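Local coordinates for CRP-like protein Clp (Xanthomonas campestris pv. campestris, PDB 3IWZ), which acts as a dimeric, c-di-GMP-responsive global transcription regulator that switches virulence genes of the diffusible signal factor pathway on or off, at residues Y135-G138 against V139-K143; L158-T161 against D162-R166; L186-R190 against Q191-R195. All coordinates share one frame; numbering follows the deposited sequence.

Contact 1. Residues Y135-G138 against V139-K143; sequences YAIG and VQLSK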
loop_
_atom_site.group_PDB
_atom_site.type_symbol
_atom_site.label_atom_id
_atom_site.label_comp_id
_atom_site.label_asym_id
_atom_site.label_seq_id
_atom_site.Cartn_x
_atom_site.Cartn_y
_atom_site.Cartn_z
ATOM N N TYR D 135 0.102 -3.646 -17.024
ATOM C CA TYR D 135 -1.222 -3.213 -16.600
ATOM C C TYR D 135 -1.790 -4.181 -15.566
ATOM O O TYR D 135 -2.381 -3.756 -14.575
ATOM C CB TYR D 135 -2.166 -3.123 -17.800
ATOM C CG TYR D 135 -3.565 -2.681 -17.437
ATOM C CD1 TYR D 135 -3.835 -1.357 -17.107
ATOM C CD2 TYR D 135 -4.608 -3.603 -17.371
ATOM C CE1 TYR D 135 -5.106 -0.960 -16.713
ATOM C CE2 TYR D 135 -5.887 -3.217 -16.976
ATOM C CZ TYR D 135 -6.128 -1.895 -16.645
ATOM O OH TYR D 135 -7.378 -1.518 -16.213
ATOM N N ALA D 136 -1.628 -5.482 -15.797
ATOM C CA ALA D 136 -2.130 -6.467 -14.840
ATOM C C ALA D 136 -1.458 -6.237 -13.487
ATOM O O ALA D 136 -2.121 -6.228 -12.452
ATOM C CB ALA D 136 -1.851 -7.884 -15.322
ATOM N N ILE D 137 -0.139 -6.048 -13.499
ATOM C CA ILE D 137 0.593 -5.811 -12.264
ATOM C C ILE D 137 0.087 -4.513 -11.646
ATOM O O ILE D 137 -0.013 -4.390 -10.426
ATOM C CB ILE D 137 2.112 -5.726 -12.526
ATOM C CG1 ILE D 137 2.628 -7.100 -12.978
ATOM C CG2 ILE D 137 2.839 -5.245 -11.275
ATOM C CD1 ILE D 137 4.094 -7.137 -13.298
ATOM N N GLY D 138 -0.249 -3.551 -12.499
ATOM C CA GLY D 138 -0.774 -2.291 -12.009
ATOM C C GLY D 138 -2.065 -2.534 -11.246
ATOM O O GLY D 138 -2.280 -1.988 -10.159
ATOM N N VAL D 139 -2.941 -3.349 -11.824
ATOM C CA VAL D 139 -4.212 -3.687 -11.186
ATOM C C VAL D 139 -3.969 -4.294 -9.807
ATOM O O VAL D 139 -4.637 -3.945 -8.825
ATOM C CB VAL D 139 -5.000 -4.715 -12.027
ATOM C CG1 VAL D 139 -6.154 -5.290 -11.205
ATOM C CG2 VAL D 139 -5.516 -4.053 -13.312
ATOM N N GLN D 140 -3.004 -5.202 -9.734
ATOM C CA GLN D 140 -2.714 -5.864 -8.474
ATOM C C GLN D 140 -2.077 -4.931 -7.463
ATOM O O GLN D 140 -2.384 -5.007 -6.278
ATOM C CB GLN D 140 -1.851 -7.114 -8.713
ATOM C CG GLN D 140 -2.583 -8.159 -9.554
ATOM C CD GLN D 140 -1.786 -9.438 -9.802
ATOM O OE1 GLN D 140 -2.210 -10.301 -10.576
ATOM N NE2 GLN D 140 -0.642 -9.566 -9.147
ATOM N N LEU D 141 -1.198 -4.048 -7.926
ATOM C CA LEU D 141 -0.568 -3.096 -7.028
ATOM C C LEU D 141 -1.652 -2.170 -6.482
ATOM O O LEU D 141 -1.661 -1.852 -5.297
ATOM C CB LEU D 141 0.519 -2.288 -7.759
ATOM C CG LEU D 141 1.868 -3.008 -8.001
ATOM C CD1 LEU D 141 2.798 -2.149 -8.852
ATOM C CD2 LEU D 141 2.530 -3.319 -6.662
ATOM N N SER D 142 -2.591 -1.778 -7.339
ATOM C CA SER D 142 -3.658 -0.880 -6.911
ATOM C C SER D 142 -4.582 -1.485 -5.861
ATOM O O SER D 142 -5.015 -0.793 -4.939
ATOM C CB SER D 142 -4.474 -0.411 -8.110
ATOM O OG SER D 142 -3.708 0.449 -8.932
ATOM N N LYS D 143 -4.876 -2.775 -5.975
ATOM C CA LYS D 143 -5.758 -3.407 -4.988
ATOM C C LYS D 143 -5.085 -3.505 -3.625
ATOM O O LYS D 143 -5.714 -3.275 -2.593
ATOM C CB LYS D 143 -6.192 -4.801 -5.451
ATOM C CG LYS D 143 -7.134 -4.793 -6.634
ATOM C CD LYS D 143 -7.383 -6.204 -7.161
ATOM C CE LYS D 143 -6.092 -6.812 -7.709
ATOM N NZ LYS D 143 -6.326 -8.174 -8.264
#
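The ring of Tyr135 lies over the side chain of Val139, one helical turn further on. Val139 CG2 sits over one ring face in a CH-pi contact, 4.2 Å from the centroid of the Tyr135 ring and 27° off its normal. The methyl is displaced toward the CE2 edge, where Tyr135 CE2 and Val139 CG2 are 3.8 Å apart. Tyr135 CG is anti to the backbone N (chi1 180°), which carries the ring outward beside the helix. There Val139 CG2, set beside its own backbone N, meets its face. The tyrosine hydroxyl ends outside this turn, in a hydrogen bond to the carbonyl oxygen of Leu91 of the second subunit. The ring also meets that of Phe92 of the second subunit, with the planes at about 20°.

Ile137 and Leu141 form a second pair. Their side chains run side by side and point the same way, with Ile137 CG2 3.9 Å from Leu141 CD1. Ile137 packs on Phe85 and Phe92 of its own chain. Leu141 touches Glu88 of its own chain and Ser142 of the second subunit.

The backbone between the pairs is regular alpha-helix. Val139 N bonds to Tyr135 O at 2.8 Å, and the same i to i+4 pattern continues through Ser142 N to Gly138 O. Ser142 OG also lies 3.1 Å from Gly138 O. Ser142 packs on Leu141 of the second subunit.

This is the long helix 130-157, the dimerisation helix of CRP-like proteins, which pairs with its mate in the homodimer. Tyr135, Val139, Leu141 and Ser142 all meet the second subunit, Val139 by packing on its Ile93. At this turn the dimer contact combines apolar packing with one hydrogen bond from the Tyr135 hydroxyl.

Contact 2. Residues L158-T161 against D162-R166; sequences LDVT and DRIVR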
loop_
_atom_site.group_PDB
_atom_site.type_symbol
_atom_site.label_atom_id
_atom_site.label_comp_id
_atom_site.label_asym_id
_atom_site.label_seq_id
_atom_site.Cartn_x
_atom_site.Cartn_y
_atom_site.Cartn_z
ATOM N N LEU D 158 -9.275 2.381 14.928
ATOM C CA LEU D 158 -10.175 1.369 15.476
ATOM C C LEU D 158 -9.516 0.517 16.545
ATOM O O LEU D 158 -8.316 0.270 16.501
ATOM C CB LEU D 158 -10.707 0.467 14.360
ATOM C CG LEU D 158 -11.565 1.142 13.286
ATOM C CD1 LEU D 158 -12.058 0.099 12.296
ATOM C CD2 LEU D 158 -12.739 1.861 13.934
ATOM N N ASP D 159 -10.314 0.065 17.511
ATOM C CA ASP D 159 -9.808 -0.761 18.605
ATOM C C ASP D 159 -9.610 -2.216 18.181
ATOM O O ASP D 159 -10.192 -2.674 17.200
ATOM C CB ASP D 159 -10.764 -0.711 19.801
ATOM C CG ASP D 159 -12.150 -1.206 19.454
ATOM O OD1 ASP D 159 -13.021 -0.368 19.123
ATOM O OD2 ASP D 159 -12.362 -2.435 19.491
ATOM N N VAL D 160 -8.796 -2.936 18.943
ATOM C CA VAL D 160 -8.492 -4.336 18.671
ATOM C C VAL D 160 -9.760 -5.151 18.410
ATOM O O VAL D 160 -10.000 -5.604 17.285
ATOM C CB VAL D 160 -7.733 -4.959 19.858
ATOM C CG1 VAL D 160 -7.073 -6.259 19.432
ATOM C CG2 VAL D 160 -6.703 -3.966 20.387
ATOM N N THR D 161 -10.574 -5.326 19.450
ATOM C CA THR D 161 -11.813 -6.086 19.331
ATOM C C THR D 161 -12.539 -5.658 18.063
ATOM O O THR D 161 -13.019 -6.491 17.290
ATOM C CB THR D 161 -12.742 -5.856 20.550
ATOM O OG1 THR D 161 -13.232 -4.512 20.543
ATOM C CG2 THR D 161 -11.990 -6.091 21.847
ATOM N N ASP D 162 -12.604 -4.350 17.846
ATOM C CA ASP D 162 -13.264 -3.803 16.671
ATOM C C ASP D 162 -12.649 -4.368 15.386
ATOM O O ASP D 162 -13.365 -4.882 14.527
ATOM C CB ASP D 162 -13.146 -2.276 16.681
ATOM C CG ASP D 162 -13.835 -1.625 15.497
ATOM O OD1 ASP D 162 -13.583 -2.052 14.348
ATOM O OD2 ASP D 162 -14.616 -0.674 15.716
ATOM N N ARG D 163 -11.324 -4.277 15.261
ATOM C CA ARG D 163 -10.628 -4.771 14.070
ATOM C C ARG D 163 -10.837 -6.276 13.884
ATOM O O ARG D 163 -11.045 -6.748 12.770
ATOM C CB ARG D 163 -9.115 -4.476 14.144
ATOM C CG ARG D 163 -8.741 -3.051 14.566
ATOM C CD ARG D 163 -7.320 -2.628 14.124
ATOM N NE ARG D 163 -6.217 -3.325 14.794
ATOM C CZ ARG D 163 -5.723 -2.996 15.985
ATOM N NH1 ARG D 163 -6.227 -1.973 16.666
ATOM N NH2 ARG D 163 -4.714 -3.683 16.497
ATOM N N ILE D 164 -10.778 -7.028 14.977
ATOM C CA ILE D 164 -10.956 -8.474 14.903
ATOM C C ILE D 164 -12.333 -8.861 14.358
ATOM O O ILE D 164 -12.442 -9.756 13.519
ATOM C CB ILE D 164 -10.751 -9.132 16.283
ATOM C CG1 ILE D 164 -9.332 -8.835 16.783
ATOM C CG2 ILE D 164 -10.987 -10.637 16.182
ATOM C CD1 ILE D 164 -8.977 -9.495 18.110
ATOM N N VAL D 165 -13.378 -8.189 14.833
ATOM C CA VAL D 165 -14.732 -8.470 14.363
ATOM C C VAL D 165 -14.810 -8.253 12.854
ATOM O O VAL D 165 -15.294 -9.119 12.114
ATOM C CB VAL D 165 -15.772 -7.561 15.055
ATOM C CG1 VAL D 165 -17.120 -7.690 14.362
ATOM C CG2 VAL D 165 -15.896 -7.950 16.524
ATOM N N ARG D 166 -14.329 -7.095 12.406
ATOM C CA ARG D 166 -14.321 -6.751 10.989
ATOM C C ARG D 166 -13.619 -7.829 10.159
ATOM O O ARG D 166 -14.136 -8.264 9.124
ATOM C CB ARG D 166 -13.618 -5.405 10.777
ATOM C CG ARG D 166 -14.472 -4.164 11.035
ATOM C CD ARG D 166 -13.651 -2.915 10.753
ATOM N NE ARG D 166 -14.455 -1.756 10.369
ATOM C CZ ARG D 166 -15.233 -1.066 11.195
ATOM N NH1 ARG D 166 -15.325 -1.413 12.472
ATOM N NH2 ARG D 166 -15.911 -0.015 10.749
#
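Leu158 crosses the side chain of Arg166 at about a right angle. Its CD1 methyl lies over one face of the Arg166 guanidinium, offset toward the rim, with Leu158 CD1 3.6 Å from Arg166 CZ. Leu158 also crosses Asp162, where CD1 lies 3.3 Å from Asp162 OD1. That same oxygen forms a salt bridge with Arg166 NH1, although the hydrogen bond within it is weak.

The carboxylates of Asp159 and Asp162 are turned 77° apart. Asp159 CG stands between its own backbone N and carbonyl carbon (chi1 60°). This brings OD2 back to the helix start, where Asp162 N bonds to it from above the carboxylate plane. Asp159 is thus the N-cap of helix 160-172, which opens the DNA-binding domain of this CRP-type regulator after the break at Leu158. Thr161 OG1 donates to the same Asp159 OD2. Both bonds are modelled very short, so their exact geometry is doubtful.

Arg163 bends at chi3 (-68°) and turns back over the helix start. Arg163 NH1 donates a hydrogen bond to Leu158 O at 3.1 Å, the oxygen lying in the guanidinium plane of Arg163. Val160 CA lies over one face. Arg163 NE bonds to Val197 O of helix 190-197. Val160 and Ile164 run side by side, and Ile164 packs on Leu193 and Val207.

Contact 3. Residues L186-R190 against Q191-R195; sequences LRVSR and QELAR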
loop_
_atom_site.group_PDB
_atom_site.type_symbol
_atom_site.label_atom_id
_atom_site.label_comp_id
_atom_site.label_asym_id
_atom_site.label_seq_id
_atom_site.Cartn_x
_atom_site.Cartn_y
_atom_site.Cartn_z
ATOM N N LEU D 186 -14.992 -20.744 10.015
ATOM C CA LEU D 186 -13.792 -20.109 9.481
ATOM C C LEU D 186 -12.546 -20.568 10.223
ATOM O O LEU D 186 -12.337 -20.221 11.388
ATOM C CB LEU D 186 -13.916 -18.584 9.583
ATOM C CG LEU D 186 -15.189 -17.930 9.034
ATOM C CD1 LEU D 186 -15.131 -16.428 9.270
ATOM C CD2 LEU D 186 -15.329 -18.224 7.553
ATOM N N ARG D 187 -11.713 -21.338 9.533
ATOM C CA ARG D 187 -10.485 -21.854 10.121
ATOM C C ARG D 187 -9.361 -20.824 10.137
ATOM O O ARG D 187 -8.658 -20.644 9.141
ATOM C CB ARG D 187 -10.030 -23.106 9.361
ATOM C CG ARG D 187 -8.791 -23.772 9.936
ATOM C CD ARG D 187 -8.627 -25.186 9.381
ATOM N NE ARG D 187 -8.665 -25.216 7.920
ATOM C CZ ARG D 187 -7.716 -24.724 7.128
ATOM N NH1 ARG D 187 -6.635 -24.156 7.650
ATOM N NH2 ARG D 187 -7.852 -24.797 5.812
ATOM N N VAL D 188 -9.201 -20.152 11.276
ATOM C CA VAL D 188 -8.147 -19.160 11.450
ATOM C C VAL D 188 -7.533 -19.294 12.842
ATOM O O VAL D 188 -8.200 -19.066 13.851
ATOM C CB VAL D 188 -8.679 -17.711 11.282
ATOM C CG1 VAL D 188 -7.559 -16.716 11.544
ATOM C CG2 VAL D 188 -9.221 -17.511 9.876
ATOM N N SER D 189 -6.259 -19.669 12.884
ATOM C CA SER D 189 -5.541 -19.836 14.139
ATOM C C SER D 189 -5.436 -18.523 14.912
ATOM O O SER D 189 -5.446 -17.439 14.324
ATOM C CB SER D 189 -4.143 -20.397 13.860
ATOM O OG SER D 189 -3.564 -19.775 12.725
ATOM N N ARG D 190 -5.347 -18.632 16.235
ATOM C CA ARG D 190 -5.241 -17.464 17.101
ATOM C C ARG D 190 -4.024 -16.634 16.702
ATOM O O ARG D 190 -4.032 -15.407 16.800
ATOM C CB ARG D 190 -5.128 -17.906 18.568
ATOM C CG ARG D 190 -4.863 -16.767 19.543
ATOM C CD ARG D 190 -5.582 -16.965 20.882
ATOM N NE ARG D 190 -4.997 -18.002 21.728
ATOM C CZ ARG D 190 -5.404 -18.267 22.969
ATOM N NH1 ARG D 190 -6.399 -17.570 23.506
ATOM N NH2 ARG D 190 -4.812 -19.217 23.681
ATOM N N GLN D 191 -2.980 -17.322 16.249
ATOM C CA GLN D 191 -1.748 -16.672 15.819
ATOM C C GLN D 191 -2.007 -15.791 14.599
ATOM O O GLN D 191 -1.646 -14.616 14.595
ATOM C CB GLN D 191 -0.691 -17.735 15.498
ATOM C CG GLN D 191 -0.232 -18.513 16.733
ATOM C CD GLN D 191 0.195 -19.938 16.416
ATOM O OE1 GLN D 191 -0.621 -20.763 15.981
ATOM N NE2 GLN D 191 1.474 -20.240 16.637
ATOM N N GLU D 192 -2.639 -16.360 13.572
ATOM C CA GLU D 192 -2.945 -15.625 12.343
ATOM C C GLU D 192 -3.892 -14.457 12.576
ATOM O O GLU D 192 -3.767 -13.414 11.935
ATOM C CB GLU D 192 -3.543 -16.559 11.286
ATOM C CG GLU D 192 -2.516 -17.128 10.313
ATOM C CD GLU D 192 -1.842 -16.049 9.474
ATOM O OE1 GLU D 192 -2.536 -15.408 8.655
ATOM O OE2 GLU D 192 -0.621 -15.842 9.634
ATOM N N LEU D 193 -4.843 -14.631 13.486
ATOM C CA LEU D 193 -5.789 -13.565 13.783
ATOM C C LEU D 193 -5.014 -12.364 14.304
ATOM O O LEU D 193 -5.209 -11.232 13.848
ATOM C CB LEU D 193 -6.790 -14.016 14.842
ATOM C CG LEU D 193 -8.042 -13.144 14.904
ATOM C CD1 LEU D 193 -8.761 -13.226 13.566
ATOM C CD2 LEU D 193 -8.953 -13.613 16.026
ATOM N N ALA D 194 -4.127 -12.627 15.255
ATOM C CA ALA D 194 -3.306 -11.582 15.846
ATOM C C ALA D 194 -2.379 -10.942 14.804
ATOM O O ALA D 194 -2.040 -9.765 14.902
ATOM C CB ALA D 194 -2.502 -12.150 16.989
ATOM N N ARG D 195 -1.967 -11.720 13.810
ATOM C CA ARG D 195 -1.099 -11.207 12.756
ATOM C C ARG D 195 -1.916 -10.395 11.754
ATOM O O ARG D 195 -1.389 -9.528 11.058
ATOM C CB ARG D 195 -0.392 -12.361 12.035
ATOM C CG ARG D 195 0.800 -12.913 12.781
ATOM C CD ARG D 195 1.588 -13.908 11.937
ATOM N NE ARG D 195 0.872 -15.164 11.770
ATOM C CZ ARG D 195 1.384 -16.357 12.049
ATOM N NH1 ARG D 195 0.655 -17.453 11.869
ATOM N NH2 ARG D 195 2.627 -16.456 12.509
#
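Val188 turns its side chain toward the first turn of helix 190-197 and makes the tight, apolar side of this contact. Its CG1 lies 4.0 Å from Glu192 CB, and the two side chains cross at about a right angle. The same methyl is 4.2 Å from Leu193 CD1. Leu193 is buried, packing on Ile164 and on Leu208 of helix 201-213, while Val188 touches Leu171.

Ser189 stands at the N-cap position. Its OG lies between the backbone N and the carbonyl carbon (chi1 41°), which places it beside the helix start, 3.5 Å from Glu192 CB. The first turn is closed by Leu193 N bonding to Ser189 O at 3.0 Å and by Ala194 N bonding to Arg190 O.

The other side is looser. Arg190 is exposed; its side chain starts away from the turn and touches Arg201 of helix 201-213. Gln191 is partly exposed, and its OE1 comes no nearer to Ser189 CB than 4.1 Å.

A separate polar flank is held by strand 74-80. Glu192 OE2 forms a salt bridge with Arg195 NE at 2.7 Å, its hydrogen bond poorly aligned and weak. Glu192 OE1 is hydrogen-bonded to Tyr79 OH, and Arg195 NH2 forms a salt bridge with Glu74. Helix 190-197 is the first helix of the predicted helix-turn-helix, as in other CRP-family regulators.

Contact 1 lies on the dimer helix 130-157, and contact 2 begins just after that helix ends. Their centres are 28 Å apart and they do not touch. Contacts 2 and 3 both belong to the DNA-binding domain, with centres 14 Å apart. They meet where Ile164 CG2 packs 3.6 Å from Leu193 CD2. Contact 3 lies across the chain's centre from contact 1, with nearest atoms about 16 Å apart. Tyr135 to Val139 of contact 1 belong to the cyclic nucleotide-binding region, as do Glu74 and Tyr79, the partners of contact 3. Contact 3 therefore bridges the two domains, consistent with a regulator whose DNA binding responds to c-di-GMP.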